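Local coordinates for protein peptidase S15/CocE/NonD (Thaumarchaeota archaeon SCGC AB-539-E09, PDB 4PF1) that probably acts as a serine aminopeptidase of the S15 family, cleaving peptides from their N-terminal end with an alpha/beta-hydrolase catalytic domain, at residues D28-E36 with T75-V86; D275-L283 with K304-D313. All coordinates share one frame; numbering follows the deposited sequence.

How the contacts relate
Contacts 1 and 2 come one after the other along the chain, contact 1 closing before contact 2 opens, and they do not touch: their centres lie 38 Å apart and their nearest atoms about 24 Å. Both belong to the alpha/beta-hydrolase part of the protein and refer to the same mixed sheet. Contact 1 joins strand 32-40, at one edge of that sheet, to the loop leading into helix 83-86, where two other subunits of the tetramer also arrive. Contact 2, by contrast, pairs helices 274-279 and 301-309 beside strands 287-292 and 319-324, further into the sheet, and no other chain touches it. Contact 1 thus lies at a sheet edge beside subunit interfaces, and contact 2 is internal to one subunit.

Contact 1: D28-E36 with T75-V86; sequences DLFDYTRRE and TLRFNSSSLSMV
Tyr32 and Arg34, on the outermost strand 32-40 of the alpha/beta-hydrolase sheet, reach across to the loop 75-82 and the short helix 83-86, while Phe30 and Asp31 meet the same loop just before the strand begins. Polar bonds do most of the joining. Asp31 N gives a hydrogen bond of 3.2 Å to Ser81 O. The carboxylate of Asp31 turns back to the same loop, its CG lying between backbone N and carbonyl carbon (chi1 69°), and Asp31 OD1 uses its syn lone pair to accept from Leu83 N at 2.8 Å. A short carboxylate suits this spot, for its other oxygen, OD2, accepts from a water that in turn receives Ser84 N. Tyr32 OH donates to Ser80 O at 3.0 Å, that oxygen lying at the ring edge; Ser80 OG itself bonds to Glu514 of the third subunit. Arginine suits position 34 because its long chain, bent at chi3 (-71°), carries the guanidinium end-on to Thr75. Arg34 NH2 bonds to Thr75 O at 2.8 Å, close to the guanidinium plane, and Arg34 NH1 to Thr75 OG1, whose stronger partner is Ala71 O. Two different nitrogens thus fix the rotation of the group.

The apolar contacts are built from rings. Ser81 CA sits over the centre of the Phe30 ring, a CH-pi contact 3.6 Å from the centroid, and a small serine allows the backbone to come so near. The same Phe30 meets Trp225 of the second subunit edge-to-face, which brings the residues just before strand 32-40 to the subunit interface. Val86 CG2 lies over one face of the Tyr32 ring, 4.0 Å from Tyr32 CZ, Val86 CG1 touches the hydroxyl, and Leu83 CB approaches Tyr32 CD1 at 3.9 Å.

Contact 2: D275-L283 with K304-D313; sequences DKMLAQHPL and KLYKVLAPKD
Two neighbouring helices of the alpha/beta-hydrolase domain, 274-279 and 301-309, run roughly parallel here: the axes of segments 275-279 and 304-309 approach to 9.3 Å, with 27° between their directions, and the residues that follow them continue the contact. At one end Asp275 and Lys304 form a salt bridge, OD2 to NZ at 2.8 Å. The ammonium comes from above the carboxylate plane, and bends at chi2 and chi4 fold the lysine so that its CG and CE also lie against OD2. Lys276 NZ completes the charge network with a longer approach to OD2, which probably eases the closeness of the two lysines. A water gives a hydrogen bond to Asp275 OD1 and weakly accepts from Lys304 NZ, whose further partner is the hydroxyl of Tyr300.

Between the helices the packing is aliphatic. Branching at CB puts both methyls of the short Val308 against Asp275, Val308 CG2 lying 3.4 Å from Asp275 O and 3.7 Å from Asp275 CB. Leu278 reaches with CD1 to Leu305 CD2 at 3.7 Å and with CB to Leu309 CD2, and Leu168 of helix 162-169 and Val319 of strand 319-324 extend this apolar layer, Leu168 against Leu278 and Leu305, Val319 against Leu309. Beyond the helix end Leu283 places CD1 4.1 Å from Leu309 CD2, while its CD2 touches Asp313 CB; the carboxylate of Asp313 is occupied by the backbone N-H groups of Lys317, Leu318 and Val319.

Lysine suits position 312 because its chain, bent at chi3 (81°) and chi4, can curl over to meet one carbonyl of the last turn of helix 274-279 and one of the loop that follows. Lys312 NZ bonds to Ala279 O at 2.8 Å, from above the carbonyl plane, and Lys312 NZ more weakly to His281 O at 3.3 Å.

Contact 1: D28-E36 with T75-V86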
loop_
_atom_site.group_PDB
_atom_site.type_symbol
_atom_site.label_atom_id
_atom_site.label_comp_id
_atom_site.label_asym_id
_atom_site.label_seq_id
_atom_site.Cartn_x
_atom_site.Cartn_y
_atom_site.Cartn_z
ATOM N N ASP A 28 15.074 9.349 -35.910
ATOM C CA ASP A 28 14.333 9.155 -37.171
ATOM C C ASP A 28 13.119 8.200 -37.026
ATOM O O ASP A 28 12.218 8.240 -37.865
ATOM C CB ASP A 28 15.260 8.682 -38.306
ATOM C CG ASP A 28 16.266 7.628 -37.901
ATOM O OD1 ASP A 28 15.887 6.441 -37.839
ATOM O OD2 ASP A 28 17.439 7.989 -37.673
ATOM N N LEU A 29 13.079 7.385 -35.951
ATOM C CA LEU A 29 11.965 6.471 -35.684
ATOM C C LEU A 29 10.933 7.104 -34.716
ATOM O O LEU A 29 9.972 6.438 -34.317
ATOM C CB LEU A 29 12.493 5.142 -35.112
ATOM C CG LEU A 29 11.896 3.863 -35.696
ATOM C CD1 LEU A 29 12.498 3.547 -37.077
ATOM C CD2 LEU A 29 12.120 2.695 -34.760
ATOM N N PHE A 30 11.133 8.388 -34.346
ATOM C CA PHE A 30 10.218 9.107 -33.449
ATOM C C PHE A 30 9.007 9.606 -34.248
ATOM O O PHE A 30 9.131 9.868 -35.446
ATOM C CB PHE A 30 10.934 10.294 -32.757
ATOM C CG PHE A 30 11.923 9.988 -31.643
ATOM C CD1 PHE A 30 12.682 8.820 -31.661
ATOM C CD2 PHE A 30 12.173 10.916 -30.639
ATOM C CE1 PHE A 30 13.620 8.558 -30.657
ATOM C CE2 PHE A 30 13.110 10.654 -29.635
ATOM C CZ PHE A 30 13.827 9.476 -29.649
ATOM N N ASP A 31 7.839 9.742 -33.601
ATOM C CA ASP A 31 6.653 10.236 -34.307
ATOM C C ASP A 31 6.592 11.785 -34.267
ATOM O O ASP A 31 5.558 12.373 -34.593
ATOM C CB ASP A 31 5.365 9.599 -33.740
ATOM C CG ASP A 31 4.964 10.018 -32.333
ATOM O OD1 ASP A 31 5.726 10.773 -31.694
ATOM O OD2 ASP A 31 3.888 9.593 -31.876
ATOM N N TYR A 32 7.709 12.432 -33.870
ATOM C CA TYR A 32 7.816 13.886 -33.759
ATOM C C TYR A 32 9.258 14.346 -33.992
ATOM O O TYR A 32 10.192 13.571 -33.776
ATOM C CB TYR A 32 7.323 14.365 -32.369
ATOM C CG TYR A 32 8.238 13.982 -31.219
ATOM C CD1 TYR A 32 8.178 12.714 -30.645
ATOM C CD2 TYR A 32 9.153 14.893 -30.695
ATOM C CE1 TYR A 32 9.026 12.352 -29.599
ATOM C CE2 TYR A 32 10.004 14.542 -29.646
ATOM C CZ TYR A 32 9.931 13.273 -29.095
ATOM O OH TYR A 32 10.758 12.928 -28.051
ATOM N N THR A 33 9.437 15.623 -34.376
ATOM C CA THR A 33 10.758 16.227 -34.555
ATOM C C THR A 33 10.961 17.276 -33.456
ATOM O O THR A 33 10.039 18.032 -33.140
ATOM C CB THR A 33 10.904 16.799 -35.973
ATOM O OG1 THR A 33 10.753 15.735 -36.911
ATOM C CG2 THR A 33 12.250 17.482 -36.199
ATOM N N ARG A 34 12.158 17.297 -32.857
ATOM C CA ARG A 34 12.496 18.223 -31.784
ATOM C C ARG A 34 13.453 19.301 -32.300
ATOM O O ARG A 34 14.605 19.001 -32.624
ATOM C CB ARG A 34 13.105 17.454 -30.596
ATOM C CG ARG A 34 13.331 18.289 -29.338
ATOM C CD ARG A 34 13.983 17.466 -28.238
ATOM N NE ARG A 34 13.056 16.484 -27.669
ATOM C CZ ARG A 34 12.289 16.709 -26.607
ATOM N NH1 ARG A 34 12.344 17.874 -25.973
ATOM N NH2 ARG A 34 11.467 15.767 -26.164
ATOM N N ARG A 35 12.960 20.549 -32.406
ATOM C CA ARG A 35 13.756 21.694 -32.856
ATOM C C ARG A 35 14.130 22.578 -31.672
ATOM O O ARG A 35 13.249 23.083 -30.974
ATOM C CB ARG A 35 12.997 22.511 -33.914
ATOM C CG ARG A 35 13.341 22.131 -35.343
ATOM C CD ARG A 35 12.724 23.091 -36.346
ATOM N NE ARG A 35 13.435 24.371 -36.397
ATOM C CZ ARG A 35 13.265 25.283 -37.350
ATOM N NH1 ARG A 35 12.416 25.062 -38.346
ATOM N NH2 ARG A 35 13.949 26.418 -37.319
ATOM N N GLU A 36 15.438 22.746 -31.431
ATOM C CA GLU A 36 15.950 23.570 -30.334
ATOM C C GLU A 36 16.513 24.862 -30.910
ATOM O O GLU A 36 17.464 24.827 -31.699
ATOM C CB GLU A 36 17.001 22.804 -29.515
ATOM C CG GLU A 36 16.442 21.547 -28.861
ATOM C CD GLU A 36 17.425 20.742 -28.034
ATOM O OE1 GLU A 36 18.515 20.409 -28.555
ATOM O OE2 GLU A 36 17.075 20.389 -26.886
ATOM N N THR A 75 9.430 19.359 -21.599
ATOM C CA THR A 75 9.191 18.664 -22.872
ATOM C C THR A 75 9.784 17.238 -22.870
ATOM O O THR A 75 9.997 16.655 -23.941
ATOM C CB THR A 75 9.756 19.472 -24.042
ATOM O OG1 THR A 75 11.123 19.797 -23.783
ATOM C CG2 THR A 75 8.953 20.713 -24.330
ATOM N N LEU A 76 10.017 16.671 -21.676
ATOM C CA LEU A 76 10.526 15.311 -21.526
ATOM C C LEU A 76 9.939 14.657 -20.261
ATOM O O LEU A 76 10.688 14.181 -19.397
ATOM C CB LEU A 76 12.071 15.288 -21.517
ATOM C CG LEU A 76 12.714 13.949 -21.908
ATOM C CD1 LEU A 76 12.672 13.727 -23.425
ATOM C CD2 LEU A 76 14.131 13.850 -21.378
ATOM N N ARG A 77 8.579 14.625 -20.163
ATOM C CA ARG A 77 7.842 13.981 -19.055
ATOM C C ARG A 77 8.395 12.559 -18.862
ATOM O O ARG A 77 8.731 12.165 -17.749
ATOM C CB ARG A 77 6.333 13.957 -19.361
ATOM C CG ARG A 77 5.465 13.727 -18.134
ATOM C CD ARG A 77 4.062 13.290 -18.510
ATOM N NE ARG A 77 3.439 12.541 -17.420
ATOM C CZ ARG A 77 2.419 11.701 -17.572
ATOM N NH1 ARG A 77 1.888 11.500 -18.773
ATOM N NH2 ARG A 77 1.923 11.057 -16.525
ATOM N N PHE A 78 8.570 11.847 -19.986
ATOM C CA PHE A 78 9.222 10.553 -20.095
ATOM C C PHE A 78 10.205 10.623 -21.263
ATOM O O PHE A 78 9.946 11.343 -22.227
ATOM C CB PHE A 78 8.186 9.426 -20.292
ATOM C CG PHE A 78 7.292 9.240 -19.088
ATOM C CD1 PHE A 78 7.725 8.509 -17.988
ATOM C CD2 PHE A 78 6.043 9.850 -19.027
ATOM C CE1 PHE A 78 6.915 8.373 -16.856
ATOM C CE2 PHE A 78 5.237 9.715 -17.894
ATOM C CZ PHE A 78 5.683 8.988 -16.811
ATOM N N ASN A 79 11.357 9.940 -21.158
ATOM C CA ASN A 79 12.357 9.929 -22.230
ATOM C C ASN A 79 11.873 8.973 -23.313
ATOM O O ASN A 79 12.285 7.809 -23.361
ATOM C CB ASN A 79 13.729 9.531 -21.683
ATOM C CG ASN A 79 14.876 9.790 -22.628
ATOM O OD1 ASN A 79 14.733 10.430 -23.680
ATOM N ND2 ASN A 79 16.052 9.321 -22.255
ATOM N N SER A 80 10.942 9.455 -24.150
ATOM C CA SER A 80 10.246 8.621 -25.110
ATOM C C SER A 80 10.411 9.047 -26.573
ATOM O O SER A 80 10.770 10.189 -26.871
ATOM C CB SER A 80 8.760 8.584 -24.762
ATOM O OG SER A 80 7.985 7.914 -25.743
ATOM N N SER A 81 10.101 8.097 -27.483
ATOM C CA SER A 81 10.094 8.273 -28.932
ATOM C C SER A 81 8.702 8.722 -29.395
ATOM O O SER A 81 8.508 9.036 -30.573
ATOM C CB SER A 81 10.489 6.970 -29.621
ATOM O OG SER A 81 9.648 5.898 -29.228
ATOM N N SER A 82 7.740 8.764 -28.453
ATOM C CA SER A 82 6.351 9.145 -28.707
ATOM C C SER A 82 6.067 10.553 -28.179
ATOM O O SER A 82 6.423 10.867 -27.039
ATOM C CB SER A 82 5.404 8.133 -28.064
ATOM O OG SER A 82 4.042 8.471 -28.263
ATOM N N LEU A 83 5.411 11.396 -29.007
ATOM C CA LEU A 83 5.059 12.780 -28.654
ATOM C C LEU A 83 4.096 12.826 -27.461
ATOM O O LEU A 83 4.231 13.694 -26.596
ATOM C CB LEU A 83 4.448 13.515 -29.871
ATOM C CG LEU A 83 4.000 14.979 -29.647
ATOM C CD1 LEU A 83 5.182 15.889 -29.299
ATOM C CD2 LEU A 83 3.244 15.508 -30.847
ATOM N N SER A 84 3.160 11.865 -27.397
ATOM C CA SER A 84 2.169 11.747 -26.328
ATOM C C SER A 84 2.809 11.551 -24.937
ATOM O O SER A 84 2.194 11.905 -23.931
ATOM C CB SER A 84 1.234 10.575 -26.617
ATOM O OG SER A 84 1.961 9.364 -26.747
ATOM N N MET A 85 4.030 10.978 -24.890
ATOM C CA MET A 85 4.728 10.637 -23.645
ATOM C C MET A 85 5.735 11.701 -23.165
ATOM O O MET A 85 6.110 11.675 -21.991
ATOM C CB MET A 85 5.461 9.294 -23.803
ATOM C CG MET A 85 4.541 8.113 -24.054
ATOM S SD MET A 85 3.584 7.630 -22.597
ATOM C CE MET A 85 4.877 6.905 -21.565
ATOM N N VAL A 86 6.201 12.599 -24.057
ATOM C CA VAL A 86 7.215 13.605 -23.694
ATOM C C VAL A 86 6.589 14.909 -23.158
ATOM O O VAL A 86 7.231 15.617 -22.382
ATOM C CB VAL A 86 8.212 13.913 -24.852
ATOM C CG1 VAL A 86 9.128 12.724 -25.122
ATOM C CG2 VAL A 86 7.489 14.351 -26.128
HETATM O O HOH W 1 2.174 10.482 -30.138
#

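Contact 2: D275-L283 with K304-D313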
loop_
_atom_site.group_PDB
_atom_site.type_symbol
_atom_site.label_atom_id
_atom_site.label_comp_id
_atom_site.label_asym_id
_atom_site.label_seq_id
_atom_site.Cartn_x
_atom_site.Cartn_y
_atom_site.Cartn_z
ATOM N N ASP A 275 -4.883 41.340 -12.014
ATOM C CA ASP A 275 -6.295 41.686 -12.207
ATOM C C ASP A 275 -6.446 43.199 -12.432
ATOM O O ASP A 275 -7.177 43.616 -13.327
ATOM C CB ASP A 275 -7.146 41.223 -11.003
ATOM C CG ASP A 275 -6.762 41.853 -9.677
ATOM O OD1 ASP A 275 -5.586 41.713 -9.270
ATOM O OD2 ASP A 275 -7.634 42.482 -9.048
ATOM N N LYS A 276 -5.713 44.010 -11.647
ATOM C CA LYS A 276 -5.749 45.469 -11.738
ATOM C C LYS A 276 -5.039 45.947 -13.015
ATOM O O LYS A 276 -5.537 46.856 -13.684
ATOM C CB LYS A 276 -5.129 46.102 -10.482
ATOM C CG LYS A 276 -5.976 45.892 -9.226
ATOM C CD LYS A 276 -5.224 46.254 -7.950
ATOM C CE LYS A 276 -6.054 46.041 -6.704
ATOM N NZ LYS A 276 -6.217 44.596 -6.374
ATOM N N MET A 277 -3.914 45.287 -13.383
ATOM C CA MET A 277 -3.134 45.592 -14.588
ATOM C C MET A 277 -3.946 45.280 -15.873
ATOM O O MET A 277 -4.088 46.160 -16.722
ATOM C CB MET A 277 -1.798 44.816 -14.574
ATOM C CG MET A 277 -0.806 45.268 -15.640
ATOM S SD MET A 277 -1.035 44.426 -17.232
ATOM C CE MET A 277 -0.192 42.883 -16.909
ATOM N N LEU A 278 -4.477 44.038 -16.006
ATOM C CA LEU A 278 -5.260 43.617 -17.184
ATOM C C LEU A 278 -6.546 44.445 -17.367
ATOM O O LEU A 278 -7.017 44.597 -18.500
ATOM C CB LEU A 278 -5.613 42.120 -17.114
ATOM C CG LEU A 278 -4.496 41.147 -17.503
ATOM C CD1 LEU A 278 -4.693 39.807 -16.843
ATOM C CD2 LEU A 278 -4.423 40.966 -19.003
ATOM N N ALA A 279 -7.102 44.986 -16.261
ATOM C CA ALA A 279 -8.306 45.822 -16.295
ATOM C C ALA A 279 -8.029 47.162 -16.978
ATOM O O ALA A 279 -8.930 47.725 -17.596
ATOM C CB ALA A 279 -8.823 46.051 -14.884
ATOM N N GLN A 280 -6.772 47.651 -16.892
ATOM C CA GLN A 280 -6.331 48.919 -17.491
ATOM C C GLN A 280 -5.860 48.745 -18.957
ATOM O O GLN A 280 -5.447 49.724 -19.586
ATOM C CB GLN A 280 -5.198 49.543 -16.650
ATOM C CG GLN A 280 -5.639 50.041 -15.276
ATOM C CD GLN A 280 -4.465 50.382 -14.392
ATOM O OE1 GLN A 280 -3.562 49.566 -14.163
ATOM N NE2 GLN A 280 -4.472 51.586 -13.839
ATOM N N HIS A 281 -5.914 47.513 -19.488
ATOM C CA HIS A 281 -5.490 47.219 -20.859
ATOM C C HIS A 281 -6.654 46.671 -21.702
ATOM O O HIS A 281 -7.573 46.074 -21.141
ATOM C CB HIS A 281 -4.321 46.223 -20.857
ATOM C CG HIS A 281 -3.015 46.846 -20.486
ATOM N ND1 HIS A 281 -2.183 47.402 -21.443
ATOM C CD2 HIS A 281 -2.451 47.008 -19.267
ATOM C CE1 HIS A 281 -1.136 47.863 -20.780
ATOM N NE2 HIS A 281 -1.255 47.652 -19.467
ATOM N N PRO A 282 -6.639 46.845 -23.051
ATOM C CA PRO A 282 -7.745 46.310 -23.863
ATOM C C PRO A 282 -7.816 44.783 -23.824
ATOM O O PRO A 282 -6.784 44.104 -23.803
ATOM C CB PRO A 282 -7.430 46.813 -25.280
ATOM C CG PRO A 282 -6.440 47.916 -25.097
ATOM C CD PRO A 282 -5.649 47.544 -23.895
ATOM N N LEU A 283 -9.043 44.255 -23.774
ATOM C CA LEU A 283 -9.327 42.827 -23.774
ATOM C C LEU A 283 -9.754 42.434 -25.188
ATOM O O LEU A 283 -10.867 42.760 -25.610
ATOM C CB LEU A 283 -10.419 42.527 -22.731
ATOM C CG LEU A 283 -10.944 41.099 -22.647
ATOM C CD1 LEU A 283 -10.089 40.249 -21.718
ATOM C CD2 LEU A 283 -12.373 41.100 -22.183
ATOM N N LYS A 304 -10.765 36.203 -9.222
ATOM C CA LYS A 304 -10.555 37.659 -9.255
ATOM C C LYS A 304 -10.355 38.131 -10.708
ATOM O O LYS A 304 -10.815 39.217 -11.063
ATOM C CB LYS A 304 -9.362 38.074 -8.365
ATOM C CG LYS A 304 -9.217 39.591 -8.167
ATOM C CD LYS A 304 -10.081 40.121 -7.018
ATOM C CE LYS A 304 -10.143 41.633 -6.987
ATOM N NZ LYS A 304 -8.866 42.249 -6.539
ATOM N N LEU A 305 -9.709 37.287 -11.556
ATOM C CA LEU A 305 -9.509 37.577 -12.981
ATOM C C LEU A 305 -10.843 37.683 -13.697
ATOM O O LEU A 305 -11.073 38.666 -14.394
ATOM C CB LEU A 305 -8.641 36.504 -13.664
ATOM C CG LEU A 305 -7.135 36.688 -13.606
ATOM C CD1 LEU A 305 -6.433 35.517 -14.272
ATOM C CD2 LEU A 305 -6.703 38.003 -14.260
ATOM N N TYR A 306 -11.740 36.683 -13.506
ATOM C CA TYR A 306 -13.071 36.709 -14.114
ATOM C C TYR A 306 -13.858 37.938 -13.639
ATOM O O TYR A 306 -14.478 38.606 -14.457
ATOM C CB TYR A 306 -13.859 35.408 -13.822
ATOM C CG TYR A 306 -15.332 35.503 -14.184
ATOM C CD1 TYR A 306 -15.752 35.422 -15.509
ATOM C CD2 TYR A 306 -16.295 35.745 -13.209
ATOM C CE1 TYR A 306 -17.098 35.533 -15.850
ATOM C CE2 TYR A 306 -17.642 35.884 -13.541
ATOM C CZ TYR A 306 -18.039 35.782 -14.863
ATOM O OH TYR A 306 -19.368 35.910 -15.187
ATOM N N LYS A 307 -13.814 38.237 -12.319
ATOM C CA LYS A 307 -14.538 39.360 -11.707
ATOM C C LYS A 307 -14.194 40.709 -12.361
ATOM O O LYS A 307 -15.093 41.525 -12.572
ATOM C CB LYS A 307 -14.266 39.419 -10.192
ATOM C CG LYS A 307 -15.143 40.435 -9.442
ATOM C CD LYS A 307 -14.976 40.372 -7.916
ATOM C CE LYS A 307 -13.737 41.075 -7.398
ATOM N NZ LYS A 307 -13.749 42.541 -7.668
ATOM N N VAL A 308 -12.910 40.938 -12.689
ATOM C CA VAL A 308 -12.470 42.212 -13.267
ATOM C C VAL A 308 -12.591 42.230 -14.813
ATOM O O VAL A 308 -12.776 43.304 -15.388
ATOM C CB VAL A 308 -11.034 42.614 -12.807
ATOM C CG1 VAL A 308 -10.925 42.636 -11.284
ATOM C CG2 VAL A 308 -9.967 41.701 -13.414
ATOM N N LEU A 309 -12.482 41.060 -15.477
ATOM C CA LEU A 309 -12.503 40.997 -16.943
ATOM C C LEU A 309 -13.901 40.723 -17.528
ATOM O O LEU A 309 -14.125 41.028 -18.701
ATOM C CB LEU A 309 -11.487 39.962 -17.471
ATOM C CG LEU A 309 -9.999 40.242 -17.155
ATOM C CD1 LEU A 309 -9.132 39.062 -17.532
ATOM C CD2 LEU A 309 -9.500 41.512 -17.848
ATOM N N ALA A 310 -14.844 40.180 -16.717
ATOM C CA ALA A 310 -16.223 39.918 -17.167
ATOM C C ALA A 310 -16.989 41.221 -17.518
ATOM O O ALA A 310 -17.648 41.230 -18.554
ATOM C CB ALA A 310 -16.996 39.125 -16.124
ATOM N N PRO A 311 -16.910 42.338 -16.728
ATOM C CA PRO A 311 -17.641 43.560 -17.131
ATOM C C PRO A 311 -17.063 44.210 -18.396
ATOM O O PRO A 311 -17.783 44.920 -19.099
ATOM C CB PRO A 311 -17.502 44.478 -15.914
ATOM C CG PRO A 311 -16.289 44.018 -15.225
ATOM C CD PRO A 311 -16.194 42.544 -15.450
ATOM N N LYS A 312 -15.772 43.941 -18.697
ATOM C CA LYS A 312 -15.095 44.434 -19.904
ATOM C C LYS A 312 -15.613 43.705 -21.155
ATOM O O LYS A 312 -15.457 44.206 -22.269
ATOM C CB LYS A 312 -13.575 44.259 -19.779
ATOM C CG LYS A 312 -12.912 45.278 -18.858
ATOM C CD LYS A 312 -11.414 45.016 -18.698
ATOM C CE LYS A 312 -10.586 45.550 -19.847
ATOM N NZ LYS A 312 -10.463 47.032 -19.805
ATOM N N ASP A 313 -16.223 42.518 -20.959
ATOM C CA ASP A 313 -16.817 41.689 -22.010
ATOM C C ASP A 313 -18.304 41.413 -21.642
ATOM O O ASP A 313 -18.619 40.350 -21.096
ATOM C CB ASP A 313 -16.005 40.385 -22.166
ATOM C CG ASP A 313 -16.490 39.444 -23.248
ATOM O OD1 ASP A 313 -16.890 39.935 -24.330
ATOM O OD2 ASP A 313 -16.434 38.218 -23.032
HETATM O O HOH W 2 -5.688 41.835 -6.567
#